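PDB 5NDX: glycosyl hydrolase from Rhizobium leguminosarum bv. trifolii, which probably hydrolyses O-glycosidic bonds as a family 39 glycoside hydrolase, a bacterial orthologue of human alpha-L-iduronidase. Local coordinates for residues Glu265-His279 / Leu310-Thr324. The protein carries 2 engineered substitutions. Numbering follows the deposited sequence.
Sequences ECDPQLGWSDHHSWH and LSSDHAFIGGWSQRT. Unlike the reference sequence in segment 310-324: Ser312 (reference Asn). With 8U8 ((2~{R},3~{S},4~{S},5~{R},6~{S})-6-(4-methyl-2-oxidanylidene-chromen-7-yl)oxy-3,4,5-tris(oxidanyl)oxane-2-carboxylic acid), chain M.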
ATOM      1  N   GLU A 265     -10.586   0.058  -4.748  1.00 38.25           N
ATOM      2  CA  GLU A 265      -9.646   0.008  -5.864  1.00 39.52           C
ATOM      3  C   GLU A 265      -9.458   1.385  -6.442  1.00 38.61           C
ATOM      4  O   GLU A 265     -10.102   1.751  -7.439  1.00 39.81           O
ATOM      5  CB  GLU A 265     -10.161  -0.891  -6.997  1.00 41.73           C
ATOM      6  CG  GLU A 265      -9.732  -2.309  -6.923  1.00 42.51           C
ATOM      7  CD  GLU A 265     -10.205  -3.101  -8.126  1.00 42.63           C
ATOM      8  OE1 GLU A 265      -9.913  -2.685  -9.275  1.00 42.90           O
ATOM      9  OE2 GLU A 265     -10.826  -4.155  -7.914  1.00 42.93           O
ATOM     10  N   CYS A 266      -8.609   2.168  -5.831  1.00 36.48           N
ATOM     11  CA  CYS A 266      -8.530   3.537  -6.203  1.00 40.14           C
ATOM     12  C   CYS A 266      -7.191   3.741  -6.924  1.00 42.98           C
ATOM     13  O   CYS A 266      -6.174   3.894  -6.270  1.00 50.44           O
ATOM     14  CB  CYS A 266      -8.652   4.380  -4.984  1.00 39.65           C
ATOM     15  SG  CYS A 266      -8.593   6.152  -5.295  1.00 46.35           S
ATOM     16  N   ASP A 267      -7.203   3.661  -8.247  1.00 37.15           N
ATOM     17  CA  ASP A 267      -6.003   3.820  -9.052  1.00 38.61           C
ATOM     18  C   ASP A 267      -6.176   5.020  -9.997  1.00 37.11           C
ATOM     19  O   ASP A 267      -7.286   5.373 -10.355  1.00 37.04           O
ATOM     20  CB  ASP A 267      -5.710   2.518  -9.836  1.00 39.18           C
ATOM     21  CG  ASP A 267      -5.659   1.287  -8.907  1.00 40.16           C
ATOM     22  OD1 ASP A 267      -4.682   1.148  -8.098  1.00 38.59           O
ATOM     23  OD2 ASP A 267      -6.615   0.485  -8.988  1.00 39.55           O
ATOM     24  N   PRO A 268      -5.079   5.647 -10.388  1.00 36.49           N
ATOM     25  CA  PRO A 268      -5.231   6.803 -11.269  1.00 36.50           C
ATOM     26  C   PRO A 268      -5.748   6.445 -12.648  1.00 34.18           C
ATOM     27  O   PRO A 268      -6.440   7.246 -13.272  1.00 36.01           O
ATOM     28  CB  PRO A 268      -3.838   7.420 -11.310  1.00 36.08           C
ATOM     29  CG  PRO A 268      -2.953   6.541 -10.506  1.00 37.41           C
ATOM     30  CD  PRO A 268      -3.706   5.446  -9.908  1.00 37.69           C
ATOM     31  N   GLN A 269      -5.433   5.251 -13.130  1.00 34.99           N
ATOM     32  CA  GLN A 269      -5.951   4.808 -14.423  1.00 34.33           C
ATOM     33  C   GLN A 269      -6.308   3.333 -14.415  1.00 35.07           C
ATOM     34  O   GLN A 269      -5.525   2.474 -13.934  1.00 34.25           O
ATOM     35  CB  GLN A 269      -4.953   5.104 -15.539  1.00 34.33           C
ATOM     36  CG  GLN A 269      -5.485   4.807 -16.953  1.00 34.89           C
ATOM     37  CD  GLN A 269      -4.640   5.368 -18.092  1.00 35.53           C
ATOM     38  OE1 GLN A 269      -3.467   5.730 -17.918  1.00 34.40           O
ATOM     39  NE2 GLN A 269      -5.240   5.443 -19.281  1.00 35.23           N
ATOM     40  N   LEU A 270      -7.484   3.033 -14.954  1.00 36.17           N
ATOM     41  CA  LEU A 270      -7.904   1.644 -15.234  1.00 38.78           C
ATOM     42  C   LEU A 270      -6.904   0.890 -16.102  1.00 36.15           C
ATOM     43  O   LEU A 270      -6.177   1.493 -16.904  1.00 35.57           O
ATOM     44  CB  LEU A 270      -9.303   1.590 -15.881  1.00 42.36           C
ATOM     45  CG  LEU A 270     -10.421   1.850 -14.879  1.00 51.31           C
ATOM     46  CD1 LEU A 270     -11.502   2.835 -15.371  1.00 56.06           C
ATOM     47  CD2 LEU A 270     -11.038   0.511 -14.374  1.00 53.41           C
ATOM     48  N   GLY A 271      -6.857  -0.431 -15.919  1.00 36.40           N
ATOM     49  CA  GLY A 271      -6.037  -1.327 -16.810  1.00 36.63           C
ATOM     50  C   GLY A 271      -4.548  -1.432 -16.428  1.00 37.36           C
ATOM     51  O   GLY A 271      -3.683  -0.847 -17.072  1.00 35.46           O
ATOM     52  N   TRP A 272      -4.270  -2.204 -15.381  1.00 36.95           N
ATOM     53  CA  TRP A 272      -2.934  -2.276 -14.779  1.00 37.52           C
ATOM     54  C   TRP A 272      -1.837  -2.665 -15.743  1.00 36.64           C
ATOM     55  O   TRP A 272      -0.663  -2.254 -15.584  1.00 34.76           O
ATOM     56  CB  TRP A 272      -2.929  -3.290 -13.616  1.00 36.93           C
ATOM     57  CG  TRP A 272      -2.894  -4.742 -13.999  1.00 37.76           C
ATOM     58  CD1 TRP A 272      -3.972  -5.579 -14.134  1.00 38.81           C
ATOM     59  CD2 TRP A 272      -1.744  -5.538 -14.276  1.00 37.47           C
ATOM     60  NE1 TRP A 272      -3.552  -6.833 -14.476  1.00 38.46           N
ATOM     61  CE2 TRP A 272      -2.194  -6.836 -14.573  1.00 38.61           C
ATOM     62  CE3 TRP A 272      -0.379  -5.278 -14.312  1.00 39.23           C
ATOM     63  CZ2 TRP A 272      -1.330  -7.869 -14.894  1.00 41.26           C
ATOM     64  CZ3 TRP A 272       0.490  -6.299 -14.639  1.00 39.82           C
ATOM     65  CH2 TRP A 272       0.021  -7.576 -14.932  1.00 41.42           C
ATOM     66  N   SER A 273      -2.182  -3.537 -16.684  1.00 34.69           N
ATOM     67  CA  SER A 273      -1.180  -4.104 -17.571  1.00 35.83           C
ATOM     68  C   SER A 273      -0.892  -3.270 -18.833  1.00 35.49           C
ATOM     69  O   SER A 273       0.044  -3.581 -19.571  1.00 35.17           O
ATOM     70  CB  SER A 273      -1.562  -5.533 -17.977  1.00 37.97           C
ATOM     71  OG  SER A 273      -2.698  -5.497 -18.833  1.00 37.19           O
ATOM     72  N   ASP A 274      -1.637  -2.213 -19.092  1.00 35.31           N
ATOM     73  CA  ASP A 274      -1.264  -1.290 -20.173  1.00 36.49           C
ATOM     74  C   ASP A 274       0.027  -0.554 -19.792  1.00 38.15           C
ATOM     75  O   ASP A 274       0.348  -0.478 -18.610  1.00 35.90           O
ATOM     76  CB  ASP A 274      -2.378  -0.271 -20.387  1.00 37.89           C
ATOM     77  CG  ASP A 274      -3.614  -0.901 -20.999  1.00 40.00           C
ATOM     78  OD1 ASP A 274      -3.428  -1.812 -21.814  1.00 39.55           O
ATOM     79  OD2 ASP A 274      -4.739  -0.468 -20.686  1.00 40.65           O
ATOM     80  N   HIS A 275       0.791  -0.090 -20.786  1.00 36.01           N
ATOM     81  CA  HIS A 275       2.059   0.569 -20.524  1.00 36.58           C
ATOM     82  C   HIS A 275       1.863   2.088 -20.393  1.00 36.04           C
ATOM     83  O   HIS A 275       1.448   2.751 -21.337  1.00 33.89           O
ATOM     84  CB  HIS A 275       3.072   0.221 -21.593  1.00 36.00           C
ATOM     85  CG  HIS A 275       3.339  -1.231 -21.642  1.00 38.44           C
ATOM     86  ND1 HIS A 275       4.160  -1.858 -20.740  1.00 38.76           N
ATOM     87  CD2 HIS A 275       2.815  -2.207 -22.418  1.00 40.78           C
ATOM     88  CE1 HIS A 275       4.194  -3.146 -20.998  1.00 39.75           C
ATOM     89  NE2 HIS A 275       3.395  -3.384 -22.020  1.00 40.38           N
ATOM     90  N   HIS A 276       2.007   2.566 -19.155  1.00 33.07           N
ATOM     91  CA  HIS A 276       1.977   3.982 -18.852  1.00 32.16           C
ATOM     92  C   HIS A 276       3.188   4.205 -17.939  1.00 31.75           C
ATOM     93  O   HIS A 276       3.171   3.826 -16.745  1.00 31.70           O
ATOM     94  CB  HIS A 276       0.687   4.347 -18.143  1.00 32.72           C
ATOM     95  CG  HIS A 276      -0.558   4.014 -18.900  1.00 33.59           C
ATOM     96  ND1 HIS A 276      -0.935   4.686 -20.049  1.00 34.67           N
ATOM     97  CD2 HIS A 276      -1.522   3.090 -18.671  1.00 32.73           C
ATOM     98  CE1 HIS A 276      -2.082   4.198 -20.482  1.00 33.71           C
ATOM     99  NE2 HIS A 276      -2.452   3.224 -19.673  1.00 33.54           N
ATOM    100  N   SER A 277       4.225   4.797 -18.512  1.00 30.65           N
ATOM    101  CA  SER A 277       5.539   4.904 -17.919  1.00 31.37           C
ATOM    102  C   SER A 277       5.651   5.731 -16.624  1.00 31.36           C
ATOM    103  O   SER A 277       6.550   5.515 -15.815  1.00 30.55           O
ATOM    104  CB  SER A 277       6.533   5.407 -18.945  1.00 33.02           C
ATOM    105  OG  SER A 277       6.821   4.359 -19.856  1.00 34.63           O
ATOM    106  N   TRP A 278       4.710   6.628 -16.432  1.00 31.37           N
ATOM    107  CA  TRP A 278       4.613   7.367 -15.219  1.00 32.09           C
ATOM    108  C   TRP A 278       4.434   6.503 -13.949  1.00 31.66           C
ATOM    109  O   TRP A 278       4.727   6.986 -12.864  1.00 31.19           O
ATOM    110  CB  TRP A 278       3.496   8.416 -15.290  1.00 30.31           C
ATOM    111  CG  TRP A 278       2.172   8.007 -15.738  1.00 30.91           C
ATOM    112  CD1 TRP A 278       1.647   8.190 -17.015  1.00 31.61           C
ATOM    113  CD2 TRP A 278       1.115   7.448 -14.950  1.00 29.54           C
ATOM    114  NE1 TRP A 278       0.367   7.712 -17.055  1.00 32.38           N
ATOM    115  CE2 TRP A 278       0.014   7.260 -15.806  1.00 31.36           C
ATOM    116  CE3 TRP A 278       1.014   7.024 -13.604  1.00 30.36           C
ATOM    117  CZ2 TRP A 278      -1.193   6.735 -15.358  1.00 30.97           C
ATOM    118  CZ3 TRP A 278      -0.171   6.553 -13.153  1.00 30.34           C
ATOM    119  CH2 TRP A 278      -1.271   6.408 -14.024  1.00 32.28           C
ATOM    120  N   HIS A 279       4.000   5.253 -14.093  1.00 29.90           N
ATOM    121  CA  HIS A 279       3.977   4.337 -12.953  1.00 30.33           C
ATOM    122  C   HIS A 279       5.364   4.076 -12.371  1.00 30.07           C
ATOM    123  O   HIS A 279       5.491   3.702 -11.198  1.00 30.02           O
ATOM    124  CB  HIS A 279       3.335   3.023 -13.318  1.00 31.73           C
ATOM    125  CG  HIS A 279       1.841   3.085 -13.447  1.00 33.48           C
ATOM    126  ND1 HIS A 279       1.199   2.931 -14.649  1.00 36.19           N
ATOM    127  CD2 HIS A 279       0.866   3.258 -12.527  1.00 33.19           C
ATOM    128  CE1 HIS A 279      -0.107   3.007 -14.478  1.00 34.56           C
ATOM    129  NE2 HIS A 279      -0.337   3.244 -13.208  1.00 36.36           N
ATOM    130  N   LEU A 310      -9.164   3.524   1.596  1.00 33.50           N
ATOM    131  CA  LEU A 310      -8.855   3.715   0.177  1.00 36.66           C
ATOM    132  C   LEU A 310      -7.762   2.707  -0.117  1.00 37.07           C
ATOM    133  O   LEU A 310      -6.689   2.757   0.492  1.00 37.65           O
ATOM    134  CB  LEU A 310      -8.402   5.137  -0.047  1.00 36.28           C
ATOM    135  CG  LEU A 310      -8.026   5.551  -1.459  1.00 39.39           C
ATOM    136  CD1 LEU A 310      -8.151   7.048  -1.534  1.00 40.26           C
ATOM    137  CD2 LEU A 310      -6.619   5.128  -1.826  1.00 41.03           C
ATOM    138  N   SER A 311      -8.043   1.731  -0.962  1.00 35.86           N
ATOM    139  CA  SER A 311      -7.041   0.715  -1.294  1.00 35.75           C
ATOM    140  C   SER A 311      -6.596   0.947  -2.738  1.00 36.92           C
ATOM    141  O   SER A 311      -7.417   1.128  -3.620  1.00 36.43           O
ATOM    142  CB  SER A 311      -7.641  -0.675  -1.116  1.00 37.00           C
ATOM    143  OG  SER A 311      -6.729  -1.736  -1.338  1.00 38.54           O
ATOM    144  N   SER A 312      -5.306   0.898  -2.951  1.00 37.68           N
ATOM    145  CA  SER A 312      -4.692   0.866  -4.258  1.00 42.13           C
ATOM    146  C   SER A 312      -4.732  -0.562  -4.791  1.00 41.50           C
ATOM    147  O   SER A 312      -4.964  -1.487  -4.047  1.00 55.04           O
ATOM    148  CB  SER A 312      -3.260   1.377  -4.130  1.00 42.57           C
ATOM    149  OG  SER A 312      -3.320   2.741  -3.818  1.00 44.09           O
ATOM    150  N   ASP A 313      -4.640  -0.752  -6.079  1.00 39.04           N
ATOM    151  CA  ASP A 313      -4.657  -2.101  -6.635  1.00 37.24           C
ATOM    152  C   ASP A 313      -3.427  -2.301  -7.513  1.00 34.31           C
ATOM    153  O   ASP A 313      -3.517  -2.487  -8.717  1.00 34.86           O
ATOM    154  CB  ASP A 313      -5.961  -2.283  -7.365  1.00 41.01           C
ATOM    155  CG  ASP A 313      -6.265  -3.716  -7.624  1.00 46.12           C
ATOM    156  OD1 ASP A 313      -6.259  -4.508  -6.660  1.00 50.21           O
ATOM    157  OD2 ASP A 313      -6.522  -4.023  -8.790  1.00 50.42           O
ATOM    158  N   HIS A 314      -2.266  -2.182  -6.873  1.00 31.74           N
ATOM    159  CA  HIS A 314      -0.999  -1.989  -7.548  1.00 31.57           C
ATOM    160  C   HIS A 314       0.085  -2.971  -7.170  1.00 31.53           C
ATOM    161  O   HIS A 314       1.276  -2.700  -7.405  1.00 30.53           O
ATOM    162  CB  HIS A 314      -0.529  -0.537  -7.462  1.00 31.52           C
ATOM    163  CG  HIS A 314      -0.149  -0.028  -6.093  1.00 32.31           C
ATOM    164  ND1 HIS A 314      -0.302  -0.730  -4.906  1.00 33.53           N
ATOM    165  CD2 HIS A 314       0.394   1.158  -5.749  1.00 32.49           C
ATOM    166  CE1 HIS A 314       0.130   0.005  -3.902  1.00 33.18           C
ATOM    167  NE2 HIS A 314       0.572   1.149  -4.389  1.00 34.64           N
ATOM    168  N   ALA A 315      -0.328  -4.124  -6.624  1.00 30.93           N
ATOM    169  CA  ALA A 315       0.630  -5.175  -6.267  1.00 31.79           C
ATOM    170  C   ALA A 315       0.724  -6.289  -7.294  1.00 31.40           C
ATOM    171  O   ALA A 315       1.242  -7.354  -6.999  1.00 33.04           O
ATOM    172  CB  ALA A 315       0.344  -5.711  -4.855  1.00 32.41           C
ATOM    173  N   PHE A 316       0.203  -6.048  -8.492  1.00 33.37           N
ATOM    174  CA  PHE A 316       0.359  -6.933  -9.652  1.00 34.06           C
ATOM    175  C   PHE A 316       1.840  -7.019  -9.932  1.00 35.43           C
ATOM    176  O   PHE A 316       2.626  -6.142  -9.486  1.00 35.37           O
ATOM    177  CB  PHE A 316      -0.359  -6.395 -10.896  1.00 34.59           C
ATOM    178  CG  PHE A 316      -1.839  -6.411 -10.782  1.00 35.52           C
ATOM    179  CD1 PHE A 316      -2.552  -7.535 -11.135  1.00 35.06           C
ATOM    180  CD2 PHE A 316      -2.543  -5.289 -10.300  1.00 36.35           C
ATOM    181  CE1 PHE A 316      -3.940  -7.562 -11.012  1.00 36.78           C
ATOM    182  CE2 PHE A 316      -3.938  -5.316 -10.189  1.00 35.60           C
ATOM    183  CZ  PHE A 316      -4.636  -6.452 -10.530  1.00 36.45           C
ATOM    184  N   ILE A 317       2.236  -8.113 -10.587  1.00 35.41           N
ATOM    185  CA  ILE A 317       3.638  -8.348 -10.965  1.00 36.11           C
ATOM    186  C   ILE A 317       3.824  -7.945 -12.425  1.00 35.98           C
ATOM    187  O   ILE A 317       3.050  -8.359 -13.226  1.00 36.00           O
ATOM    188  CB  ILE A 317       4.021  -9.847 -10.800  1.00 37.16           C
ATOM    189  CG1 ILE A 317       3.820 -10.257  -9.353  1.00 38.62           C
ATOM    190  CG2 ILE A 317       5.461 -10.066 -11.207  1.00 37.90           C
ATOM    191  CD1 ILE A 317       4.246 -11.667  -9.026  1.00 39.76           C
ATOM    192  N   GLY A 318       4.840  -7.133 -12.742  1.00 36.06           N
ATOM    193  CA  GLY A 318       5.085  -6.676 -14.102  1.00 35.50           C
ATOM    194  C   GLY A 318       6.204  -5.658 -14.187  1.00 35.76           C
ATOM    195  O   GLY A 318       7.063  -5.575 -13.308  1.00 34.22           O
ATOM    196  N   GLY A 319       6.208  -4.909 -15.283  1.00 34.83           N
ATOM    197  CA  GLY A 319       7.333  -4.050 -15.638  1.00 33.08           C
ATOM    198  C   GLY A 319       7.240  -2.620 -15.141  1.00 31.62           C
ATOM    199  O   GLY A 319       6.307  -2.229 -14.409  1.00 31.24           O
ATOM    200  N   TRP A 320       8.210  -1.837 -15.552  1.00 32.64           N
ATOM    201  CA  TRP A 320       8.324  -0.421 -15.138  1.00 32.27           C
ATOM    202  C   TRP A 320       7.087   0.420 -15.421  1.00 33.79           C
ATOM    203  O   TRP A 320       6.720   1.300 -14.605  1.00 34.55           O
ATOM    204  CB  TRP A 320       9.522   0.209 -15.813  1.00 33.44           C
ATOM    205  CG  TRP A 320      10.884  -0.253 -15.344  1.00 34.68           C
ATOM    206  CD1 TRP A 320      11.742  -1.081 -16.008  1.00 35.20           C
ATOM    207  CD2 TRP A 320      11.567   0.165 -14.164  1.00 33.31           C
ATOM    208  NE1 TRP A 320      12.892  -1.238 -15.291  1.00 36.40           N
ATOM    209  CE2 TRP A 320      12.816  -0.477 -14.159  1.00 35.75           C
ATOM    210  CE3 TRP A 320      11.225   0.968 -13.090  1.00 33.05           C
ATOM    211  CZ2 TRP A 320      13.754  -0.299 -13.129  1.00 34.63           C
ATOM    212  CZ3 TRP A 320      12.153   1.144 -12.074  1.00 34.01           C
ATOM    213  CH2 TRP A 320      13.414   0.515 -12.117  1.00 32.71           C
ATOM    214  N   SER A 321       6.422   0.127 -16.538  1.00 32.52           N
ATOM    215  CA  SER A 321       5.342   0.918 -17.090  1.00 33.68           C
ATOM    216  C   SER A 321       4.002   0.354 -16.746  1.00 32.10           C
ATOM    217  O   SER A 321       2.978   0.917 -17.118  1.00 34.97           O
ATOM    218  CB  SER A 321       5.424   0.906 -18.653  1.00 37.44           C
ATOM    219  OG  SER A 321       6.509   1.711 -18.960  1.00 46.50           O
ATOM    220  N   GLN A 322       3.961  -0.724 -16.007  1.00 31.76           N
ATOM    221  CA  GLN A 322       2.666  -1.243 -15.548  1.00 31.46           C
ATOM    222  C   GLN A 322       2.334  -0.758 -14.148  1.00 32.17           C
ATOM    223  O   GLN A 322       3.221  -0.218 -13.490  1.00 32.49           O
ATOM    224  CB  GLN A 322       2.722  -2.754 -15.686  1.00 32.07           C
ATOM    225  CG  GLN A 322       2.812  -3.128 -17.171  1.00 31.93           C
ATOM    226  CD  GLN A 322       2.995  -4.611 -17.393  1.00 34.84           C
ATOM    227  OE1 GLN A 322       3.763  -5.278 -16.697  1.00 37.46           O
ATOM    228  NE2 GLN A 322       2.256  -5.146 -18.314  1.00 35.27           N
ATOM    229  N   ARG A 323       1.079  -0.906 -13.704  1.00 31.68           N
ATOM    230  CA  ARG A 323       0.669  -0.445 -12.371  1.00 33.22           C
ATOM    231  C   ARG A 323       1.042  -1.479 -11.334  1.00 31.95           C
ATOM    232  O   ARG A 323       0.224  -2.348 -10.901  1.00 32.09           O
ATOM    233  CB  ARG A 323      -0.797  -0.173 -12.318  1.00 34.18           C
ATOM    234  CG  ARG A 323      -1.314   0.412 -10.985  1.00 36.02           C
ATOM    235  CD  ARG A 323      -2.780   0.868 -11.229  1.00 39.28           C
ATOM    236  NE  ARG A 323      -3.536  -0.202 -10.987  1.00 38.63           N
ATOM    237  CZ  ARG A 323      -4.643  -0.627 -11.566  1.00 38.21           C
ATOM    238  NH1 ARG A 323      -5.371  -0.017 -12.491  1.00 38.37           N
ATOM    239  NH2 ARG A 323      -5.024  -1.762 -11.069  1.00 37.84           N
ATOM    240  N   THR A 324       2.309  -1.433 -11.024  1.00 31.16           N
ATOM    241  CA  THR A 324       2.966  -2.425 -10.163  1.00 31.79           C
ATOM    242  C   THR A 324       3.918  -1.653  -9.259  1.00 31.45           C
ATOM    243  O   THR A 324       4.473  -0.591  -9.649  1.00 30.73           O
ATOM    244  CB  THR A 324       3.751  -3.488 -10.974  1.00 33.52           C
ATOM    245  OG1 THR A 324       4.881  -2.901 -11.608  1.00 36.15           O
ATOM    246  CG2 THR A 324       2.870  -4.100 -12.082  1.00 34.66           C
TER
HETATM  247  C15 8U8 M 712     -14.706  -4.893 -17.594  1.00126.91           C
HETATM  248  C13 8U8 M 712     -14.855  -3.768 -16.753  1.00131.95           C
HETATM  249  C14 8U8 M 712     -15.924  -2.898 -16.983  1.00132.30           C
HETATM  250  C16 8U8 M 712     -16.130  -1.795 -16.150  1.00131.61           C
HETATM  251  O9  8U8 M 712     -17.072  -1.057 -16.435  1.00128.59           O
HETATM  252  O8  8U8 M 712     -15.279  -1.525 -15.096  1.00122.24           O
HETATM  253  C11 8U8 M 712     -14.289  -2.419 -14.770  1.00118.18           C
HETATM  254  C10 8U8 M 712     -13.531  -2.194 -13.616  1.00111.55           C
HETATM  255  C12 8U8 M 712     -14.057  -3.546 -15.605  1.00128.18           C
HETATM  256  C7  8U8 M 712     -13.052  -4.451 -15.211  1.00122.67           C
HETATM  257  C8  8U8 M 712     -12.299  -4.225 -14.054  1.00115.94           C
HETATM  258  C9  8U8 M 712     -12.521  -3.092 -13.253  1.00109.17           C
HETATM  259  O2  8U8 M 712     -11.828  -2.845 -12.083  1.00 90.24           O
HETATM  260  C5  8U8 M 712     -10.465  -3.347 -11.799  1.00 68.08           C
HETATM  261  O1  8U8 M 712      -9.628  -3.075 -12.933  1.00 60.78           O
HETATM  262  C1  8U8 M 712      -8.427  -3.738 -13.031  1.00 48.18           C
HETATM  263  C6  8U8 M 712      -7.568  -2.726 -13.538  1.00 35.15           C
HETATM  264  O7  8U8 M 712      -6.602  -3.114 -14.184  1.00 37.79           O
HETATM  265  O6  8U8 M 712      -7.860  -1.578 -13.255  1.00 37.30           O
HETATM  266  C2  8U8 M 712      -7.768  -4.207 -11.697  1.00 59.96           C
HETATM  267  O5  8U8 M 712      -7.167  -3.067 -11.048  1.00 54.97           O
HETATM  268  C3  8U8 M 712      -8.768  -4.989 -10.738  1.00 54.95           C
HETATM  269  O4  8U8 M 712      -8.385  -6.317 -10.643  1.00 55.21           O
HETATM  270  C4  8U8 M 712     -10.247  -4.876 -11.227  1.00 66.47           C
HETATM  271  O3  8U8 M 712     -11.135  -5.318 -10.122  1.00 53.88           O
HETATM  272  O   HOH W   1      -3.594   4.492  -5.740  1.00 39.67           O
HETATM  273  O   HOH W   2       4.904   2.067  -8.911  1.00 28.88           O
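The guanidinium of Arg323 is sandwiched: the Asp267 carboxylate stacks on one face, planes 3° apart, and Trp272 CB lies over the other. That stack is a salt bridge of charge alone, since Asp267 OD1 sits 3.4 Å from Arg323 NE but well outside the plane. The N-H groups serve the rim instead. Arg323 NH1 gives in-plane bonds to Gln269 O (2.9 Å) and to the ligand's carboxylate oxygen O6, while NE and NH2 both grip Asp313 O. Arg323 CB lies over the His279 ring face; with CG anti to the backbone N (chi1 -176°), the chain runs on, then bends at chi3 toward the sugar. Asp313 N donates to the syn lone pair of Asp267 OD1 (2.8 Å), and Lys222 is that carboxylate's second charge partner. Trp272 stacks face-to-face on Phe316, five-membered ring to phenyl at 3.7 Å between centroids and 6° between planes. The far end is looser and partly solvent-exposed: Ser277 OG and Ser321 OG hydrogen-bond at 2.8 Å, and exposed His275 sets its ring edge against Ser321 CB, beside the Gln322 amide. Replacing Arg323 with a leucine would probably leave Asp267 without this cation and Gln269 O and the ligand carboxylate without their shared donor. These loops follow the last two TIM-barrel strands, and Gly271 N and Trp272 N also bind the carboxylate, chemistry consistent with a pocket that recognises a uronic acid.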